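Local coordinates for protein BtGH115A (Bacteroides thetaiotaomicron, PDB 5BY3) that acts as a family GH115 4-O-methyl-alpha-glucuronidase with specificity for decorated arabinogalactans, at residues A[20-25]-A[53-58]; A[25-30]-A[58-63]; A[65-70]-A[103-108]. All blocks are in the same frame, centred on the assembly; numbering follows the deposited sequence.

Interaction 1: residues A[20-25]-A[53-58]; sequences FVLQSG and TVLSAT
Leu55 meets Leu22 and Ser24 with its two methyl branches, one for each partner. It closes helix 38-55, while Leu22 belongs to strand 20-23 and Ser24 follows it in the chain. The Leu22 and Leu55 side chains cross at about a right angle. The nearest atoms are CD1 of Leu22 and CD1 of Leu55, 3.9 Å apart, and the same Leu55 methyl also comes close to Leu22 CB. Leu55 CG stands anti to its own carbonyl carbon (chi1 -76°), and from there CD1 goes to Leu22 and CD2 to Ser24. Leu55 CD2 lies 3.9 Å from Ser24 CB. Phe146 of strand 145-148 adds a further apolar neighbour to Leu55.

The carbonyl of Leu55 takes the polar share. Gly25 N donates to Leu55 O at 2.9 Å, with an N-H...O angle of 162°, and the donor lies nearly along the C=O axis. Ser24 CB is 3.2 Å from Leu55 O. Ser24 OG stays farther off, because it sits between its backbone N and carbonyl carbon (chi1 83°). Beyond the helix end, Ser56 has positive phi, and Ser56 O comes within 3.4 Å of Gly25 CA. The CB of Gln23 points away from 53-58, and Gln23 NE2 bonds to Ser24 O at 2.8 Å.

Gly25 also has positive phi, where a CB would press on the carbonyl O of Ser24. The chemistry is therefore divided: leucine methyls join strand to helix on the buried side, and one nearly straight backbone bond occupies a carbonyl at the helix end.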
loop_
_atom_site.group_PDB
_atom_site.type_symbol
_atom_site.label_atom_id
_atom_site.label_comp_id
_atom_site.label_asym_id
_atom_site.label_seq_id
_atom_site.Cartn_x
_atom_site.Cartn_y
_atom_site.Cartn_z
ATOM N N PHE A 20 -29.119 -10.144 22.884
ATOM C CA PHE A 20 -28.743 -11.240 21.935
ATOM C C PHE A 20 -27.577 -12.065 22.516
ATOM O O PHE A 20 -26.548 -11.512 22.930
ATOM C CB PHE A 20 -28.358 -10.637 20.552
ATOM C CG PHE A 20 -27.825 -11.644 19.533
ATOM C CD1 PHE A 20 -28.691 -12.536 18.856
ATOM C CD2 PHE A 20 -26.451 -11.697 19.223
ATOM C CE1 PHE A 20 -28.193 -13.454 17.925
ATOM C CE2 PHE A 20 -25.955 -12.620 18.296
ATOM C CZ PHE A 20 -26.827 -13.492 17.649
ATOM N N VAL A 21 -27.740 -13.385 22.540
ATOM C CA VAL A 21 -26.816 -14.289 23.249
ATOM C C VAL A 21 -26.622 -15.530 22.366
ATOM O O VAL A 21 -27.576 -16.088 21.859
ATOM C CB VAL A 21 -27.320 -14.671 24.689
ATOM C CG1 VAL A 21 -26.341 -15.605 25.388
ATOM C CG2 VAL A 21 -27.501 -13.456 25.594
ATOM N N LEU A 22 -25.374 -15.909 22.136
ATOM C CA LEU A 22 -25.036 -17.155 21.453
ATOM C C LEU A 22 -24.138 -17.989 22.368
ATOM O O LEU A 22 -23.016 -17.580 22.652
ATOM C CB LEU A 22 -24.272 -16.862 20.176
ATOM C CG LEU A 22 -24.965 -16.470 18.874
ATOM C CD1 LEU A 22 -23.960 -16.718 17.769
ATOM C CD2 LEU A 22 -26.252 -17.228 18.595
ATOM N N GLN A 23 -24.630 -19.129 22.849
ATOM C CA GLN A 23 -23.851 -19.989 23.774
ATOM C C GLN A 23 -22.945 -20.893 22.923
ATOM O O GLN A 23 -23.401 -21.433 21.933
ATOM C CB GLN A 23 -24.808 -20.787 24.715
ATOM C CG GLN A 23 -24.280 -22.089 25.343
ATOM C CD GLN A 23 -23.081 -21.886 26.274
ATOM O OE1 GLN A 23 -23.120 -21.051 27.202
ATOM N NE2 GLN A 23 -22.007 -22.654 26.037
ATOM N N SER A 24 -21.671 -21.052 23.289
ATOM C CA SER A 24 -20.784 -21.956 22.507
ATOM C C SER A 24 -21.235 -23.420 22.562
ATOM O O SER A 24 -21.940 -23.807 23.467
ATOM C CB SER A 24 -19.298 -21.823 22.903
ATOM O OG SER A 24 -18.951 -22.591 24.034
ATOM N N GLY A 25 -20.801 -24.228 21.607
ATOM C CA GLY A 25 -21.185 -25.634 21.553
ATOM C C GLY A 25 -22.551 -25.857 20.923
ATOM O O GLY A 25 -22.868 -26.992 20.570
ATOM N N THR A 53 -15.427 -21.973 14.279
ATOM C CA THR A 53 -14.080 -21.836 14.851
ATOM C C THR A 53 -14.169 -21.213 16.254
ATOM O O THR A 53 -13.617 -21.748 17.214
ATOM C CB THR A 53 -13.155 -21.015 13.946
ATOM O OG1 THR A 53 -13.202 -21.536 12.612
ATOM C CG2 THR A 53 -11.711 -21.053 14.418
ATOM N N VAL A 54 -14.897 -20.111 16.375
ATOM C CA VAL A 54 -14.809 -19.298 17.570
ATOM C C VAL A 54 -15.703 -19.899 18.611
ATOM O O VAL A 54 -15.322 -19.924 19.766
ATOM C CB VAL A 54 -15.167 -17.802 17.308
ATOM C CG1 VAL A 54 -15.391 -16.986 18.600
ATOM C CG2 VAL A 54 -14.074 -17.145 16.491
ATOM N N LEU A 55 -16.865 -20.392 18.192
ATOM C CA LEU A 55 -17.924 -20.790 19.116
ATOM C C LEU A 55 -18.328 -22.271 19.074
ATOM O O LEU A 55 -19.166 -22.683 19.855
ATOM C CB LEU A 55 -19.175 -19.920 18.928
ATOM C CG LEU A 55 -19.192 -18.503 19.485
ATOM C CD1 LEU A 55 -20.480 -17.847 19.032
ATOM C CD2 LEU A 55 -19.133 -18.467 21.007
ATOM N N SER A 56 -17.759 -23.076 18.181
ATOM C CA SER A 56 -18.164 -24.502 18.066
ATOM C C SER A 56 -19.681 -24.589 17.770
ATOM O O SER A 56 -20.390 -25.472 18.268
ATOM C CB SER A 56 -17.768 -25.301 19.318
ATOM O OG SER A 56 -16.394 -25.114 19.584
ATOM N N ALA A 57 -20.143 -23.635 16.963
ATOM C CA ALA A 57 -21.551 -23.401 16.704
ATOM C C ALA A 57 -21.839 -23.607 15.226
ATOM O O ALA A 57 -21.285 -22.904 14.377
ATOM C CB ALA A 57 -21.937 -21.996 17.151
ATOM N N THR A 58 -22.680 -24.596 14.924
ATOM C CA THR A 58 -23.007 -24.923 13.525
ATOM C C THR A 58 -24.178 -24.068 13.055
ATOM O O THR A 58 -25.260 -24.100 13.648
ATOM C CB THR A 58 -23.322 -26.412 13.349
ATOM O OG1 THR A 58 -22.305 -27.180 14.002
ATOM C CG2 THR A 58 -23.421 -26.814 11.847
#

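Interaction 2: residues A[25-30]-A[58-63]; sequences GQPVAI and TAHIDT
Pro27 and His60 lie side by side and point the same way, at the start of a parallel pairing between strands 28-31 and 59-62. These strands are the two arms of a beta-alpha-beta unit, with helix 38-55 as the connection. Across the contact their short axes cross at -32°. The His60 ring meets the proline through CE1, which is 3.6 Å from Pro27 CB.

The other face of the sheet carries Val28, Ile30, Ala59 and Ile61. Ile30 has the largest share of this contact and touches two residues of the other strand with its side chain. Ile30 CD1 reaches back to Ala59 CB at 3.8 Å, and Ile30 CB receives Ile61 CD1 at 3.9 Å. The Ile61 chain bends at chi2 (-72°), which places CD1 near Ile30. Helix 38-55 covers this face: Leu51 touches Val28 and Ile30, Leu44 touches Ile30, and Ser48 touches Ala59.

The backbones form a parallel ladder. Val28 N donates to Thr58 O at 2.9 Å. His60 N donates to Val28 O at 2.8 Å, and Ile30 N to His60 O at 2.7 Å. The last rung, from Asp62 N to Ile30 O at 3.0 Å, is weak. The Asp62 carboxylate bonds to the chain that follows: OD2 accepts from Asn64 N and Thr65 N.

The chemistry implies a two-sided edge. Backbone bonds set the register, aliphatic groups pack on the helix side, with Ile61 at its exposed margin, and the Pro27-His60 pair sits on an exposed surface.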
loop_
_atom_site.group_PDB
_atom_site.type_symbol
_atom_site.label_atom_id
_atom_site.label_comp_id
_atom_site.label_asym_id
_atom_site.label_seq_id
_atom_site.Cartn_x
_atom_site.Cartn_y
_atom_site.Cartn_z
ATOM N N GLY A 25 -20.801 -24.228 21.607
ATOM C CA GLY A 25 -21.185 -25.634 21.553
ATOM C C GLY A 25 -22.551 -25.857 20.923
ATOM O O GLY A 25 -22.868 -26.992 20.570
ATOM N N GLN A 26 -23.336 -24.783 20.763
ATOM C CA GLN A 26 -24.732 -24.844 20.302
ATOM C C GLN A 26 -24.911 -24.324 18.874
ATOM O O GLN A 26 -24.248 -23.346 18.511
ATOM C CB GLN A 26 -25.643 -24.020 21.225
ATOM C CG GLN A 26 -26.297 -24.836 22.316
ATOM C CD GLN A 26 -26.941 -24.001 23.393
ATOM O OE1 GLN A 26 -27.548 -22.954 23.119
ATOM N NE2 GLN A 26 -26.833 -24.475 24.643
ATOM N N PRO A 27 -25.829 -24.933 18.081
ATOM C CA PRO A 27 -26.023 -24.444 16.726
ATOM C C PRO A 27 -26.755 -23.100 16.719
ATOM O O PRO A 27 -27.281 -22.655 17.759
ATOM C CB PRO A 27 -26.896 -25.538 16.061
ATOM C CG PRO A 27 -27.118 -26.594 17.086
ATOM C CD PRO A 27 -26.840 -25.956 18.411
ATOM N N VAL A 28 -26.795 -22.468 15.553
ATOM C CA VAL A 28 -27.460 -21.179 15.421
ATOM C C VAL A 28 -28.154 -21.085 14.073
ATOM O O VAL A 28 -27.551 -21.445 13.056
ATOM C CB VAL A 28 -26.472 -20.005 15.639
ATOM C CG1 VAL A 28 -25.231 -20.135 14.759
ATOM C CG2 VAL A 28 -27.162 -18.658 15.431
ATOM N N ALA A 29 -29.412 -20.623 14.085
ATOM C CA ALA A 29 -30.220 -20.499 12.848
ATOM C C ALA A 29 -30.093 -19.106 12.224
ATOM O O ALA A 29 -30.215 -18.057 12.907
ATOM C CB ALA A 29 -31.696 -20.823 13.101
ATOM N N ILE A 30 -29.853 -19.108 10.916
ATOM C CA ILE A 30 -29.646 -17.884 10.191
ATOM C C ILE A 30 -30.672 -17.742 9.060
ATOM O O ILE A 30 -30.758 -18.599 8.210
ATOM C CB ILE A 30 -28.178 -17.736 9.714
ATOM C CG1 ILE A 30 -27.182 -18.021 10.889
ATOM C CG2 ILE A 30 -28.001 -16.335 9.145
ATOM C CD1 ILE A 30 -25.694 -17.752 10.646
ATOM N N THR A 58 -22.680 -24.596 14.924
ATOM C CA THR A 58 -23.007 -24.923 13.525
ATOM C C THR A 58 -24.178 -24.068 13.055
ATOM O O THR A 58 -25.260 -24.100 13.648
ATOM C CB THR A 58 -23.322 -26.412 13.349
ATOM O OG1 THR A 58 -22.305 -27.180 14.002
ATOM C CG2 THR A 58 -23.421 -26.814 11.847
ATOM N N ALA A 59 -23.929 -23.291 12.007
ATOM C CA ALA A 59 -24.916 -22.401 11.427
ATOM C C ALA A 59 -25.882 -23.159 10.508
ATOM O O ALA A 59 -25.453 -23.966 9.670
ATOM C CB ALA A 59 -24.207 -21.302 10.669
ATOM N N HIS A 60 -27.174 -22.914 10.699
ATOM C CA HIS A 60 -28.249 -23.552 9.924
ATOM C C HIS A 60 -28.975 -22.449 9.161
ATOM O O HIS A 60 -29.628 -21.589 9.772
ATOM C CB HIS A 60 -29.258 -24.295 10.837
ATOM C CG HIS A 60 -28.664 -25.408 11.658
ATOM N ND1 HIS A 60 -29.348 -26.001 12.702
ATOM C CD2 HIS A 60 -27.463 -26.043 11.589
ATOM C CE1 HIS A 60 -28.599 -26.951 13.238
ATOM N NE2 HIS A 60 -27.449 -26.993 12.583
ATOM N N ILE A 61 -28.859 -22.458 7.837
ATOM C CA ILE A 61 -29.538 -21.450 7.008
ATOM C C ILE A 61 -30.986 -21.871 6.705
ATOM O O ILE A 61 -31.215 -22.758 5.877
ATOM C CB ILE A 61 -28.762 -21.136 5.686
ATOM C CG1 ILE A 61 -27.233 -20.945 5.920
ATOM C CG2 ILE A 61 -29.419 -19.995 4.893
ATOM C CD1 ILE A 61 -26.785 -19.671 6.620
ATOM N N ASP A 62 -31.944 -21.251 7.403
ATOM C CA ASP A 62 -33.355 -21.315 7.040
ATOM C C ASP A 62 -33.682 -20.113 6.113
ATOM O O ASP A 62 -32.830 -19.243 5.878
ATOM C CB ASP A 62 -34.227 -21.371 8.307
ATOM C CG ASP A 62 -35.692 -21.749 8.021
ATOM O OD1 ASP A 62 -36.064 -22.933 8.166
ATOM O OD2 ASP A 62 -36.484 -20.851 7.658
ATOM N N THR A 63 -34.890 -20.081 5.555
ATOM C CA THR A 63 -35.311 -18.974 4.688
ATOM C C THR A 63 -36.245 -18.008 5.426
ATOM O O THR A 63 -36.442 -16.875 4.978
ATOM C CB THR A 63 -35.994 -19.486 3.409
ATOM O OG1 THR A 63 -37.152 -20.254 3.770
ATOM C CG2 THR A 63 -35.024 -20.359 2.572
#

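Interaction 3: residues A[65-70]-A[103-108]; sequences TGNIIV and DGKLVV
Lys105, Ile69 and Leu106 carry the largest shares of this contact, which joins two parallel strands, 68-72 and 106-110, in the mixed six-stranded alpha/beta sheet near the N-terminus.

Lys105 lays its aliphatic chain over the backbone of Gly66 and Asn67, just ahead of strand 68-72. Lys105 CD and CE both lie 3.3 Å from Gly66 O. The Asn67 side chain crosses the lysine at about a right angle, with OD1 near CG. The lysine chain is extended as far as CE and then bends at chi4 (75°). Lys105 NZ faces Asp103 OD2 at 3.7 Å, a long salt bridge. An alanine here would probably leave Gly66 O and the Ile69 methyl without their lysine cover and Asp103 without its nearby positive charge.

Ile69 and Lys105 cross obliquely, and Ile69 CD1 is 4.2 Å from Lys105 CD. The bend at chi2 (-82°) sets that methyl. The backbone of Ile69 is bonded at both ends: its N donates to Leu106 O at 2.8 Å, and its O accepts from Val108 N at 2.8 Å.

Leu106 faces the other side of the sheet. Leu106 CB touches Ile68 CG1 at 4.2 Å. Phe20 of strand 20-23 and Ile123 of helix 113-126 also touch Leu106, so this face is buried. Leu106 N donates to Asn67 O at 2.9 Å.

On the same face as Leu106, Val70 and Val108 lie side by side and point the same way, with Val70 CG1 4.0 Å from Val108 CB.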
loop_
_atom_site.group_PDB
_atom_site.type_symbol
_atom_site.label_atom_id
_atom_site.label_comp_id
_atom_site.label_asym_id
_atom_site.label_seq_id
_atom_site.Cartn_x
_atom_site.Cartn_y
_atom_site.Cartn_z
ATOM N N THR A 65 -37.131 -18.552 9.542
ATOM C CA THR A 65 -36.846 -18.459 10.987
ATOM C C THR A 65 -35.341 -18.429 11.311
ATOM O O THR A 65 -34.568 -19.287 10.850
ATOM C CB THR A 65 -37.532 -19.602 11.783
ATOM O OG1 THR A 65 -38.870 -19.783 11.301
ATOM C CG2 THR A 65 -37.556 -19.317 13.321
ATOM N N GLY A 66 -34.950 -17.438 12.114
ATOM C CA GLY A 66 -33.589 -17.347 12.633
ATOM C C GLY A 66 -33.453 -16.511 13.886
ATOM O O GLY A 66 -34.304 -15.672 14.181
ATOM N N ASN A 67 -32.385 -16.773 14.637
ATOM C CA ASN A 67 -31.897 -15.838 15.657
ATOM C C ASN A 67 -30.961 -14.724 15.130
ATOM O O ASN A 67 -30.820 -13.694 15.783
ATOM C CB ASN A 67 -31.303 -16.577 16.861
ATOM C CG ASN A 67 -32.280 -16.657 18.020
ATOM O OD1 ASN A 67 -32.522 -15.661 18.711
ATOM N ND2 ASN A 67 -32.846 -17.842 18.242
ATOM N N ILE A 68 -30.337 -14.956 13.967
ATOM C CA ILE A 68 -29.639 -13.940 13.185
ATOM C C ILE A 68 -30.408 -13.833 11.878
ATOM O O ILE A 68 -30.481 -14.812 11.134
ATOM C CB ILE A 68 -28.161 -14.301 12.831
ATOM C CG1 ILE A 68 -27.286 -14.495 14.078
ATOM C CG2 ILE A 68 -27.549 -13.257 11.896
ATOM C CD1 ILE A 68 -25.917 -15.095 13.793
ATOM N N ILE A 69 -30.952 -12.645 11.603
ATOM C CA ILE A 69 -31.682 -12.357 10.364
ATOM C C ILE A 69 -30.799 -11.459 9.478
ATOM O O ILE A 69 -30.227 -10.470 9.973
ATOM C CB ILE A 69 -33.018 -11.599 10.643
ATOM C CG1 ILE A 69 -33.770 -12.094 11.914
ATOM C CG2 ILE A 69 -33.879 -11.547 9.386
ATOM C CD1 ILE A 69 -34.641 -13.342 11.780
ATOM N N VAL A 70 -30.692 -11.779 8.181
ATOM C CA VAL A 70 -29.889 -10.961 7.266
ATOM C C VAL A 70 -30.597 -10.660 5.951
ATOM O O VAL A 70 -31.210 -11.549 5.350
ATOM C CB VAL A 70 -28.465 -11.539 6.992
ATOM C CG1 VAL A 70 -27.873 -12.223 8.220
ATOM C CG2 VAL A 70 -28.454 -12.505 5.826
ATOM N N ASP A 103 -37.082 -8.772 20.416
ATOM C CA ASP A 103 -37.073 -10.210 20.693
ATOM C C ASP A 103 -35.670 -10.804 20.972
ATOM O O ASP A 103 -35.551 -11.948 21.437
ATOM C CB ASP A 103 -37.737 -10.948 19.523
ATOM C CG ASP A 103 -39.267 -10.898 19.575
ATOM O OD1 ASP A 103 -39.855 -9.875 20.001
ATOM O OD2 ASP A 103 -39.892 -11.904 19.174
ATOM N N GLY A 104 -34.617 -10.037 20.682
ATOM C CA GLY A 104 -33.243 -10.454 20.982
ATOM C C GLY A 104 -32.559 -11.191 19.842
ATOM O O GLY A 104 -31.734 -12.085 20.057
ATOM N N LYS A 105 -32.915 -10.804 18.625
ATOM C CA LYS A 105 -32.341 -11.353 17.398
ATOM C C LYS A 105 -31.380 -10.331 16.809
ATOM O O LYS A 105 -31.574 -9.127 16.946
ATOM C CB LYS A 105 -33.451 -11.702 16.402
ATOM C CG LYS A 105 -34.461 -12.693 16.957
ATOM C CD LYS A 105 -35.451 -13.097 15.880
ATOM C CE LYS A 105 -36.347 -14.261 16.301
ATOM N NZ LYS A 105 -37.414 -13.846 17.260
ATOM N N LEU A 106 -30.323 -10.814 16.177
ATOM C CA LEU A 106 -29.349 -9.947 15.541
ATOM C C LEU A 106 -29.792 -9.723 14.120
ATOM O O LEU A 106 -29.921 -10.680 13.353
ATOM C CB LEU A 106 -27.968 -10.601 15.566
ATOM C CG LEU A 106 -26.818 -9.806 14.967
ATOM C CD1 LEU A 106 -26.684 -8.410 15.565
ATOM C CD2 LEU A 106 -25.553 -10.602 15.186
ATOM N N VAL A 107 -30.027 -8.459 13.771
ATOM C CA VAL A 107 -30.495 -8.081 12.425
ATOM C C VAL A 107 -29.341 -7.420 11.691
ATOM O O VAL A 107 -28.681 -6.525 12.239
ATOM C CB VAL A 107 -31.737 -7.144 12.471
ATOM C CG1 VAL A 107 -32.300 -6.862 11.060
ATOM C CG2 VAL A 107 -32.815 -7.722 13.390
ATOM N N VAL A 108 -29.101 -7.900 10.472
ATOM C CA VAL A 108 -28.103 -7.371 9.570
ATOM C C VAL A 108 -28.829 -6.918 8.306
ATOM O O VAL A 108 -29.288 -7.745 7.486
ATOM C CB VAL A 108 -27.014 -8.419 9.188
ATOM C CG1 VAL A 108 -25.993 -7.818 8.224
ATOM C CG2 VAL A 108 -26.307 -9.004 10.411
#

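Overall arrangement
The three contacts build one corner of the N-terminal part of the chain. Interactions 1 and 2 share Gly25 and Thr58, and their centres are 10 Å apart. They also pack through Leu22 CD2 and Val28 CG2, at 3.6 Å. Interactions 2 and 3 belong to the same sheet, with centres 11 Å apart. Strands 28-31 and 68-72 are neighbours in it, and Ala29 O and Ile68 N probably hydrogen-bond at 3.3 Å. Interaction 1 reaches interaction 3 through Phe20, whose CZ lies 3.7 Å from Ile68 CG1. Their centres are 15 Å apart. The nickel ion, bound at Leu404 and Asp436, involves none of these segments.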